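Local coordinates for protein beta-galacturonidase (Eisenbergiella tayi, PDB 6NCW) that cleaves beta-linked galacturonic acid from glycosides as a family 2 glycoside hydrolase, at residues A[388-393]-A[416-421]; A[294-299]-A[537-542]; A[19-24]-A[110-115]. All blocks are in the same frame, centred on the assembly; numbering follows the deposited sequence.

How the interactions relate
From the N terminus, interaction 3 comes first: side chains of strands 19-26 and 109-117 meet across the one strand between them, closing a loop made of strands and turns in the N-terminal beta domain. The chain then passes through the immunoglobulin-like domain into the TIM barrel. Interaction 2 opens on helix 290-302 and closes some 240 residues later, just before helix 544-553, so it spans most of the barrel. Interaction 1 opens and closes within that span, joining helix 384-400 to the link after strand 406-410. Interactions 1 and 2 lie on opposite sides of the chain's centre, their centres 36 Å apart; interactions 2 and 3 both reach the second subunit.

Interaction 1: residues A[388-393]-A[416-421]; sequences ECYSEQ and DICLGY
Cys418 presses its thiol against the ring of Tyr390 in the close-packed half of this contact. SG lies 3.9 Å from Tyr390 CG and 4.0 Å from Tyr390 CB, so it meets the root of the ring rather than its hydroxyl end. The approach is oblique, with SG 4.3 Å from the ring centroid, a Cys sulfur-aromatic contact. With SG anti to its own carbonyl carbon (chi1 -60°), Cys418 extends the sulfur toward the helix. Both residues are buried, and an Asx turn fixes the cysteine backbone: Cys418 N donates to Asp416 OD2 over 2.7 Å, while Asp416 OD1 bonds to the hydroxyls of Ser381 and Ser410. A type I turn from Cys418 to Tyr421 then carries the chain to the looser half.

There, toward the partly exposed side, Ser391 comes over one face of the Tyr421 ring with its CA, while its CB makes an off-centre CH-pi contact, 4.2 Å from the ring centroid; Ser391 OG comes within 3.5 Å of Tyr421 CE2. The phenol oxygen of Tyr421 is hydrogen-bonded to Arg387, one helical turn before Ser391, which helps hold the ring along the helix surface.

The contact belongs to the TIM barrel, and the side chain of Tyr390 is about 7 Å from that of the galacturonate-binding Asn377. Helix 384-400 turns Cys389 and Gln393 onto helix 349-364, while Leu419 packs on Val425 and Tyr427 of strand 425-428.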
loop_
_atom_site.group_PDB
_atom_site.type_symbol
_atom_site.label_atom_id
_atom_site.label_comp_id
_atom_site.label_asym_id
_atom_site.label_seq_id
_atom_site.Cartn_x
_atom_site.Cartn_y
_atom_site.Cartn_z
ATOM N N GLU A 388 -16.285 -41.079 18.578
ATOM C CA GLU A 388 -17.418 -41.799 18.000
ATOM C C GLU A 388 -17.742 -41.274 16.607
ATOM O O GLU A 388 -17.993 -42.055 15.686
ATOM C CB GLU A 388 -18.640 -41.696 18.925
ATOM C CG GLU A 388 -19.970 -42.205 18.320
ATOM C CD GLU A 388 -21.174 -41.886 19.214
ATOM O OE1 GLU A 388 -21.230 -42.387 20.358
ATOM O OE2 GLU A 388 -22.056 -41.112 18.784
ATOM N N CYS A 389 -17.697 -39.950 16.427
ATOM C CA CYS A 389 -17.924 -39.357 15.110
ATOM C C CYS A 389 -16.812 -39.721 14.130
ATOM O O CYS A 389 -17.086 -40.077 12.979
ATOM C CB CYS A 389 -18.034 -37.835 15.231
ATOM S SG CYS A 389 -19.402 -37.255 16.255
ATOM N N TYR A 390 -15.544 -39.581 14.543
ATOM C CA TYR A 390 -14.463 -39.962 13.639
ATOM C C TYR A 390 -14.647 -41.400 13.181
ATOM O O TYR A 390 -14.508 -41.702 11.996
ATOM C CB TYR A 390 -13.090 -39.777 14.305
ATOM C CG TYR A 390 -12.548 -38.363 14.267
ATOM C CD1 TYR A 390 -11.593 -37.975 13.319
ATOM C CD2 TYR A 390 -12.988 -37.406 15.184
ATOM C CE1 TYR A 390 -11.082 -36.665 13.300
ATOM C CE2 TYR A 390 -12.491 -36.104 15.174
ATOM C CZ TYR A 390 -11.543 -35.736 14.234
ATOM O OH TYR A 390 -11.079 -34.441 14.241
ATOM N N SER A 391 -14.984 -42.300 14.110
ATOM C CA SER A 391 -15.125 -43.707 13.752
ATOM C C SER A 391 -16.245 -43.892 12.739
ATOM O O SER A 391 -16.068 -44.567 11.723
ATOM C CB SER A 391 -15.374 -44.560 15.003
ATOM O OG SER A 391 -15.263 -45.950 14.705
ATOM N N GLU A 392 -17.400 -43.269 12.990
ATOM C CA GLU A 392 -18.536 -43.403 12.085
ATOM C C GLU A 392 -18.192 -42.937 10.677
ATOM O O GLU A 392 -18.594 -43.568 9.688
ATOM C CB GLU A 392 -19.726 -42.598 12.605
ATOM C CG GLU A 392 -20.301 -43.057 13.914
ATOM C CD GLU A 392 -21.388 -42.110 14.400
ATOM O OE1 GLU A 392 -22.143 -42.462 15.341
ATOM O OE2 GLU A 392 -21.480 -40.998 13.834
ATOM N N GLN A 393 -17.470 -41.817 10.567
ATOM C CA GLN A 393 -17.223 -41.232 9.253
ATOM C C GLN A 393 -16.122 -41.977 8.515
ATOM O O GLN A 393 -16.198 -42.148 7.296
ATOM C CB GLN A 393 -16.901 -39.741 9.408
ATOM C CG GLN A 393 -18.066 -38.988 10.029
ATOM C CD GLN A 393 -17.854 -37.494 10.130
ATOM O OE1 GLN A 393 -17.111 -36.887 9.345
ATOM N NE2 GLN A 393 -18.517 -36.884 11.105
ATOM N N ASP A 416 -4.649 -36.564 20.814
ATOM C CA ASP A 416 -5.558 -37.196 19.869
ATOM C C ASP A 416 -5.759 -38.662 20.244
ATOM O O ASP A 416 -4.784 -39.396 20.424
ATOM C CB ASP A 416 -4.977 -37.079 18.454
ATOM C CG ASP A 416 -6.031 -37.269 17.352
ATOM O OD1 ASP A 416 -6.198 -36.340 16.533
ATOM O OD2 ASP A 416 -6.675 -38.345 17.281
ATOM N N ILE A 417 -7.014 -39.102 20.354
ATOM C CA ILE A 417 -7.305 -40.510 20.641
ATOM C C ILE A 417 -7.865 -41.233 19.414
ATOM O O ILE A 417 -8.450 -42.316 19.546
ATOM C CB ILE A 417 -8.247 -40.671 21.850
ATOM C CG1 ILE A 417 -9.643 -40.127 21.544
ATOM C CG2 ILE A 417 -7.686 -39.968 23.082
ATOM C CD1 ILE A 417 -10.638 -40.296 22.680
ATOM N N CYS A 418 -7.706 -40.659 18.216
ATOM C CA CYS A 418 -8.309 -41.211 17.006
ATOM C C CYS A 418 -7.274 -41.664 15.987
ATOM O O CYS A 418 -7.640 -42.010 14.858
ATOM C CB CYS A 418 -9.242 -40.190 16.345
ATOM S SG CYS A 418 -10.608 -39.673 17.404
ATOM N N LEU A 419 -5.994 -41.677 16.350
ATOM C CA LEU A 419 -4.977 -41.970 15.355
ATOM C C LEU A 419 -4.896 -43.451 15.009
ATOM O O LEU A 419 -4.205 -43.808 14.049
ATOM C CB LEU A 419 -3.620 -41.457 15.833
ATOM C CG LEU A 419 -3.512 -39.952 16.066
ATOM C CD1 LEU A 419 -2.105 -39.605 16.526
ATOM C CD2 LEU A 419 -3.907 -39.139 14.802
ATOM N N GLY A 420 -5.583 -44.321 15.750
ATOM C CA GLY A 420 -5.638 -45.710 15.339
ATOM C C GLY A 420 -6.475 -45.948 14.098
ATOM O O GLY A 420 -6.286 -46.964 13.418
ATOM N N TYR A 421 -7.375 -45.019 13.767
ATOM C CA TYR A 421 -8.340 -45.256 12.696
ATOM C C TYR A 421 -7.811 -45.001 11.283
ATOM O O TYR A 421 -8.087 -45.810 10.392
ATOM C CB TYR A 421 -9.597 -44.415 12.911
ATOM C CG TYR A 421 -10.418 -44.765 14.133
ATOM C CD1 TYR A 421 -10.573 -43.854 15.167
ATOM C CD2 TYR A 421 -11.087 -45.988 14.226
ATOM C CE1 TYR A 421 -11.343 -44.142 16.273
ATOM C CE2 TYR A 421 -11.870 -46.292 15.345
ATOM C CZ TYR A 421 -11.983 -45.366 16.365
ATOM O OH TYR A 421 -12.743 -45.644 17.475
#

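Interaction 2: residues A[294-299]-A[537-542]; sequences QHDLML and EYRRPK
A bend at chi2 (56°) turns the Arg539 chain so that its guanidinium lies alongside Asp296, whose CG is anti to its own carbonyl carbon (chi1 -77°) and carries the carboxylate round to meet it. The arginine grips side-on with two nitrogens: NE donates to Asp296 OD1 over 2.8 Å and NH2 to Asp296 OD2, also over 2.8 Å. Both bonds are nearly straight and reach the syn sides of the carboxylate oxygens, the two planes lying only 18° apart. The third nitrogen, NH1, donates in the guanidinium plane to Glu537 O, two residues back, over 3.0 Å, helping to fix the rotation of the group.

Along the aliphatic part of the arginine, Leu299 CD1 packs 3.8 Å from Arg539 CG, its side chain crossing the arginine at about a right angle, and the His295 ring edge approaches the same methylene. In the TIM barrel, helix 290-302 follows strand 268-276, whereas segment 537-542 lies between strand 529-530 and helix 544-553, well after the last barrel strand, 504-509. That strand pairs in parallel with 268-276, so the salt bridge ties an early helix to the end of the barrel sequence, near where the ring of strands closes. Buried charge is shared further: Asp296 OD2 also meets Arg277, and Arg539 NH2 also bonds to Asp280 O. Beside the bridge, Tyr538 meets Tyr538 of the second subunit, and Pro541 packs on Pro477 of the third.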
loop_
_atom_site.group_PDB
_atom_site.type_symbol
_atom_site.label_atom_id
_atom_site.label_comp_id
_atom_site.label_asym_id
_atom_site.label_seq_id
_atom_site.Cartn_x
_atom_site.Cartn_y
_atom_site.Cartn_z
ATOM N N GLN A 294 -7.221 -22.080 -13.321
ATOM C CA GLN A 294 -5.983 -22.409 -14.004
ATOM C C GLN A 294 -4.885 -21.418 -13.640
ATOM O O GLN A 294 -3.714 -21.798 -13.507
ATOM C CB GLN A 294 -6.214 -22.453 -15.520
ATOM C CG GLN A 294 -5.016 -22.918 -16.324
ATOM C CD GLN A 294 -4.431 -24.225 -15.808
ATOM O OE1 GLN A 294 -5.108 -24.998 -15.132
ATOM N NE2 GLN A 294 -3.164 -24.473 -16.126
ATOM N N HIS A 295 -5.244 -20.147 -13.445
ATOM C CA HIS A 295 -4.248 -19.169 -13.012
ATOM C C HIS A 295 -3.632 -19.572 -11.670
ATOM O O HIS A 295 -2.404 -19.576 -11.521
ATOM C CB HIS A 295 -4.868 -17.779 -12.924
ATOM C CG HIS A 295 -3.854 -16.693 -12.804
ATOM N ND1 HIS A 295 -3.529 -16.103 -11.601
ATOM C CD2 HIS A 295 -3.046 -16.130 -13.732
ATOM C CE1 HIS A 295 -2.590 -15.195 -11.799
ATOM N NE2 HIS A 295 -2.265 -15.205 -13.078
ATOM N N ASP A 296 -4.470 -19.937 -10.690
ATOM C CA ASP A 296 -3.961 -20.501 -9.438
ATOM C C ASP A 296 -3.077 -21.721 -9.697
ATOM O O ASP A 296 -1.995 -21.853 -9.110
ATOM C CB ASP A 296 -5.105 -20.892 -8.499
ATOM C CG ASP A 296 -5.754 -19.689 -7.791
ATOM O OD1 ASP A 296 -5.390 -18.518 -8.070
ATOM O OD2 ASP A 296 -6.669 -19.933 -6.962
ATOM N N LEU A 297 -3.536 -22.646 -10.547
ATOM C CA LEU A 297 -2.773 -23.873 -10.744
ATOM C C LEU A 297 -1.401 -23.576 -11.337
ATOM O O LEU A 297 -0.407 -24.210 -10.956
ATOM C CB LEU A 297 -3.557 -24.860 -11.611
ATOM C CG LEU A 297 -4.656 -25.550 -10.801
ATOM C CD1 LEU A 297 -5.539 -26.477 -11.637
ATOM C CD2 LEU A 297 -4.012 -26.300 -9.654
ATOM N N MET A 298 -1.316 -22.586 -12.233
ATOM C CA MET A 298 -0.028 -22.235 -12.824
ATOM C C MET A 298 0.912 -21.593 -11.808
ATOM O O MET A 298 2.123 -21.823 -11.864
ATOM C CB MET A 298 -0.233 -21.321 -14.041
ATOM C CG MET A 298 -0.926 -22.034 -15.192
ATOM S SD MET A 298 -1.002 -21.089 -16.733
ATOM C CE MET A 298 -1.857 -19.562 -16.220
ATOM N N LEU A 299 0.386 -20.803 -10.863
ATOM C CA LEU A 299 1.241 -20.304 -9.799
ATOM C C LEU A 299 1.716 -21.450 -8.921
ATOM O O LEU A 299 2.908 -21.555 -8.606
ATOM C CB LEU A 299 0.503 -19.251 -8.966
ATOM C CG LEU A 299 0.122 -17.976 -9.710
ATOM C CD1 LEU A 299 -0.731 -17.024 -8.817
ATOM C CD2 LEU A 299 1.374 -17.264 -10.205
ATOM N N GLU A 537 -4.512 -12.054 -1.643
ATOM C CA GLU A 537 -5.804 -12.423 -2.221
ATOM C C GLU A 537 -5.869 -12.061 -3.697
ATOM O O GLU A 537 -6.615 -12.693 -4.435
ATOM C CB GLU A 537 -6.974 -11.791 -1.447
ATOM C CG GLU A 537 -7.052 -10.244 -1.468
ATOM C CD GLU A 537 -6.208 -9.595 -0.371
ATOM O OE1 GLU A 537 -5.199 -10.210 0.046
ATOM O OE2 GLU A 537 -6.554 -8.472 0.085
ATOM N N TYR A 538 -5.059 -11.104 -4.156
ATOM C CA TYR A 538 -5.012 -10.771 -5.567
ATOM C C TYR A 538 -3.930 -11.540 -6.305
ATOM O O TYR A 538 -3.584 -11.164 -7.421
ATOM C CB TYR A 538 -4.848 -9.266 -5.758
ATOM C CG TYR A 538 -6.030 -8.505 -5.193
ATOM C CD1 TYR A 538 -7.252 -8.514 -5.852
ATOM C CD2 TYR A 538 -5.930 -7.796 -3.995
ATOM C CE1 TYR A 538 -8.354 -7.833 -5.343
ATOM C CE2 TYR A 538 -7.027 -7.108 -3.465
ATOM C CZ TYR A 538 -8.249 -7.144 -4.163
ATOM O OH TYR A 538 -9.366 -6.497 -3.686
ATOM N N ARG A 539 -3.420 -12.621 -5.706
ATOM C CA ARG A 539 -2.463 -13.550 -6.308
ATOM C C ARG A 539 -1.098 -12.901 -6.555
ATOM O O ARG A 539 -0.328 -13.361 -7.419
ATOM C CB ARG A 539 -3.009 -14.176 -7.607
ATOM C CG ARG A 539 -3.879 -15.441 -7.395
ATOM C CD ARG A 539 -5.065 -15.207 -6.451
ATOM N NE ARG A 539 -5.896 -16.401 -6.329
ATOM C CZ ARG A 539 -6.930 -16.545 -5.492
ATOM N NH1 ARG A 539 -7.313 -15.561 -4.682
ATOM N NH2 ARG A 539 -7.596 -17.692 -5.477
ATOM N N ARG A 540 -0.786 -11.837 -5.812
ATOM C CA ARG A 540 0.510 -11.166 -5.901
ATOM C C ARG A 540 1.516 -11.887 -5.009
ATOM O O ARG A 540 1.223 -12.136 -3.834
ATOM C CB ARG A 540 0.399 -9.702 -5.486
ATOM C CG ARG A 540 -0.528 -8.878 -6.402
ATOM C CD ARG A 540 -0.572 -7.397 -5.973
ATOM N NE ARG A 540 -1.273 -7.192 -4.694
ATOM C CZ ARG A 540 -1.650 -6.005 -4.237
ATOM N NH1 ARG A 540 -1.376 -4.910 -4.948
ATOM N NH2 ARG A 540 -2.270 -5.911 -3.064
ATOM N N PRO A 541 2.680 -12.256 -5.524
ATOM C CA PRO A 541 3.620 -13.057 -4.712
ATOM C C PRO A 541 4.235 -12.233 -3.587
ATOM O O PRO A 541 4.753 -11.140 -3.813
ATOM C CB PRO A 541 4.678 -13.520 -5.727
ATOM C CG PRO A 541 4.475 -12.670 -6.955
ATOM C CD PRO A 541 3.051 -12.183 -6.947
ATOM N N LYS A 542 4.134 -12.747 -2.360
ATOM C CA LYS A 542 4.826 -12.164 -1.221
ATOM C C LYS A 542 6.308 -12.545 -1.288
ATOM O O LYS A 542 6.716 -13.348 -2.128
ATOM C CB LYS A 542 4.201 -12.647 0.089
ATOM C CG LYS A 542 2.754 -12.223 0.290
ATOM C CD LYS A 542 2.195 -12.734 1.606
ATOM C CE LYS A 542 0.660 -12.667 1.588
ATOM N NZ LYS A 542 0.072 -13.300 2.772
#

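Interaction 3: residues A[19-24]-A[110-115]; sequences ALWNFH and HQLEVI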
loop_
_atom_site.group_PDB
_atom_site.type_symbol
_atom_site.label_atom_id
_atom_site.label_comp_id
_atom_site.label_asym_id
_atom_site.label_seq_id
_atom_site.Cartn_x
_atom_site.Cartn_y
_atom_site.Cartn_z
ATOM N N ALA A 19 -24.870 -17.730 -17.198
ATOM C CA ALA A 19 -25.974 -16.905 -17.669
ATOM C C ALA A 19 -26.352 -15.941 -16.559
ATOM O O ALA A 19 -25.960 -16.112 -15.404
ATOM C CB ALA A 19 -27.189 -17.762 -18.078
ATOM N N LEU A 20 -27.135 -14.928 -16.918
ATOM C CA LEU A 20 -27.734 -14.044 -15.933
ATOM C C LEU A 20 -29.096 -14.603 -15.520
ATOM O O LEU A 20 -29.907 -14.965 -16.378
ATOM C CB LEU A 20 -27.870 -12.624 -16.500
ATOM C CG LEU A 20 -26.605 -11.961 -17.062
ATOM C CD1 LEU A 20 -26.860 -10.508 -17.405
ATOM C CD2 LEU A 20 -25.444 -12.070 -16.070
ATOM N N TRP A 21 -29.328 -14.697 -14.209
ATOM C CA TRP A 21 -30.636 -14.981 -13.642
ATOM C C TRP A 21 -31.148 -13.736 -12.933
ATOM O O TRP A 21 -30.389 -12.810 -12.638
ATOM C CB TRP A 21 -30.603 -16.126 -12.623
ATOM C CG TRP A 21 -30.152 -17.482 -13.088
ATOM C CD1 TRP A 21 -29.281 -17.781 -14.107
ATOM C CD2 TRP A 21 -30.559 -18.734 -12.524
ATOM N NE1 TRP A 21 -29.123 -19.157 -14.205
ATOM C CE2 TRP A 21 -29.901 -19.757 -13.243
ATOM C CE3 TRP A 21 -31.420 -19.090 -11.469
ATOM C CZ2 TRP A 21 -30.068 -21.099 -12.940
ATOM C CZ3 TRP A 21 -31.583 -20.426 -11.170
ATOM C CH2 TRP A 21 -30.905 -21.416 -11.899
ATOM N N ASN A 22 -32.442 -13.727 -12.633
ATOM C CA ASN A 22 -33.002 -12.639 -11.844
ATOM C C ASN A 22 -32.764 -12.919 -10.373
ATOM O O ASN A 22 -32.982 -14.041 -9.910
ATOM C CB ASN A 22 -34.497 -12.480 -12.110
ATOM C CG ASN A 22 -34.773 -11.800 -13.423
ATOM O OD1 ASN A 22 -34.000 -10.957 -13.874
ATOM N ND2 ASN A 22 -35.876 -12.158 -14.043
ATOM N N PHE A 23 -32.339 -11.880 -9.642
ATOM C CA PHE A 23 -31.891 -11.986 -8.264
ATOM C C PHE A 23 -32.512 -10.892 -7.411
ATOM O O PHE A 23 -32.551 -9.727 -7.810
ATOM C CB PHE A 23 -30.351 -11.888 -8.183
ATOM C CG PHE A 23 -29.801 -11.824 -6.768
ATOM C CD1 PHE A 23 -29.464 -10.605 -6.184
ATOM C CD2 PHE A 23 -29.590 -12.986 -6.041
ATOM C CE1 PHE A 23 -28.938 -10.549 -4.885
ATOM C CE2 PHE A 23 -29.071 -12.940 -4.745
ATOM C CZ PHE A 23 -28.738 -11.719 -4.167
ATOM N N HIS A 24 -32.973 -11.273 -6.222
ATOM C CA HIS A 24 -33.353 -10.305 -5.206
ATOM C C HIS A 24 -33.269 -10.980 -3.838
ATOM O O HIS A 24 -33.502 -12.186 -3.720
ATOM C CB HIS A 24 -34.753 -9.718 -5.473
ATOM C CG HIS A 24 -35.862 -10.717 -5.447
ATOM N ND1 HIS A 24 -36.506 -11.084 -4.284
ATOM C CD2 HIS A 24 -36.461 -11.408 -6.445
ATOM C CE1 HIS A 24 -37.449 -11.963 -4.567
ATOM N NE2 HIS A 24 -37.438 -12.181 -5.870
ATOM N N HIS A 110 -41.082 -23.342 -18.363
ATOM C CA HIS A 110 -41.224 -23.482 -16.922
ATOM C C HIS A 110 -40.445 -22.392 -16.190
ATOM O O HIS A 110 -39.504 -21.800 -16.728
ATOM C CB HIS A 110 -40.755 -24.863 -16.470
ATOM C CG HIS A 110 -41.415 -25.979 -17.215
ATOM N ND1 HIS A 110 -42.661 -26.460 -16.876
ATOM C CD2 HIS A 110 -41.021 -26.684 -18.302
ATOM C CE1 HIS A 110 -42.997 -27.430 -17.708
ATOM N NE2 HIS A 110 -42.022 -27.582 -18.587
ATOM N N GLN A 111 -40.854 -22.130 -14.950
ATOM C CA GLN A 111 -40.173 -21.178 -14.081
ATOM C C GLN A 111 -39.334 -21.948 -13.071
ATOM O O GLN A 111 -39.862 -22.791 -12.338
ATOM C CB GLN A 111 -41.165 -20.270 -13.361
ATOM C CG GLN A 111 -41.721 -19.154 -14.235
ATOM C CD GLN A 111 -42.698 -19.680 -15.272
ATOM O OE1 GLN A 111 -43.490 -20.597 -14.996
ATOM N NE2 GLN A 111 -42.640 -19.116 -16.481
ATOM N N LEU A 112 -38.034 -21.663 -13.044
ATOM C CA LEU A 112 -37.111 -22.206 -12.053
ATOM C C LEU A 112 -36.760 -21.114 -11.053
ATOM O O LEU A 112 -36.373 -20.003 -11.444
ATOM C CB LEU A 112 -35.837 -22.730 -12.712
ATOM C CG LEU A 112 -34.782 -23.287 -11.751
ATOM C CD1 LEU A 112 -35.346 -24.410 -10.887
ATOM C CD2 LEU A 112 -33.575 -23.776 -12.539
ATOM N N GLU A 113 -36.900 -21.420 -9.772
ATOM C CA GLU A 113 -36.523 -20.482 -8.726
ATOM C C GLU A 113 -35.743 -21.235 -7.666
ATOM O O GLU A 113 -36.177 -22.300 -7.219
ATOM C CB GLU A 113 -37.732 -19.791 -8.096
ATOM C CG GLU A 113 -37.361 -18.866 -6.931
ATOM C CD GLU A 113 -38.554 -18.114 -6.363
ATOM O OE1 GLU A 113 -39.687 -18.654 -6.426
ATOM O OE2 GLU A 113 -38.358 -16.976 -5.854
ATOM N N VAL A 114 -34.592 -20.690 -7.285
ATOM C CA VAL A 114 -33.757 -21.253 -6.236
ATOM C C VAL A 114 -33.686 -20.238 -5.104
ATOM O O VAL A 114 -33.322 -19.076 -5.326
ATOM C CB VAL A 114 -32.353 -21.597 -6.751
ATOM C CG1 VAL A 114 -31.528 -22.249 -5.651
ATOM C CG2 VAL A 114 -32.455 -22.494 -7.957
ATOM N N ILE A 115 -34.067 -20.665 -3.905
ATOM C CA ILE A 115 -33.885 -19.859 -2.703
ATOM C C ILE A 115 -32.558 -20.300 -2.093
ATOM O O ILE A 115 -32.410 -21.455 -1.682
ATOM C CB ILE A 115 -35.039 -20.034 -1.706
ATOM C CG1 ILE A 115 -36.408 -19.954 -2.402
ATOM C CG2 ILE A 115 -34.935 -19.000 -0.588
ATOM C CD1 ILE A 115 -36.721 -18.592 -2.932
#
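The indole nitrogen of Trp21, NE1, is hydrogen-bonded to the backbone oxygen of Leu16, which ties down the polar side of the ring while its far hydrocarbon end reaches Leu112 and Val114. That end belongs to the six-membered ring. Trp21 CH2 touches Leu112 CD2 at 3.6 Å, the closest approach of the two segments, and Trp21 CZ3 lies 4.1 Å from the same methyl. Leu112 comes at the indole obliquely, neither squarely over a face nor at an edge. Val114 arrives differently: its CG2 is set at the ring edge, near the ring plane, 3.9 Å from Trp21 CZ3.

The torsions suit this meeting. Trp21 has CG anti to its carbonyl carbon (chi1 -61°), projecting the indole across to the other strand; with CG anti to the backbone N (chi1 178°) and CD2 carried on outward, roughly anti to CA, Leu112 reaches the indole with that methyl. Leu112 and Val114, two residues apart on one strand, face the same way, so their methyls form a short apolar row against the end of the indole. All three side chains are buried, and the contacts across the segments are apolar.

The two strands are not direct neighbours. Strand 55-63 runs between them in an antiparallel six-stranded sheet, part of the N-terminal beta domain found in family 2 enzymes, and the indole bridges over it, touching Tyr58 and Arg60. Ile138, from a loop, packs on both Trp21 and Val114. On the outer sides of the pair, Trp21 meets Val39 of strand 35-39, and Leu112 lies against Val81 and Val83 of strand 78-83.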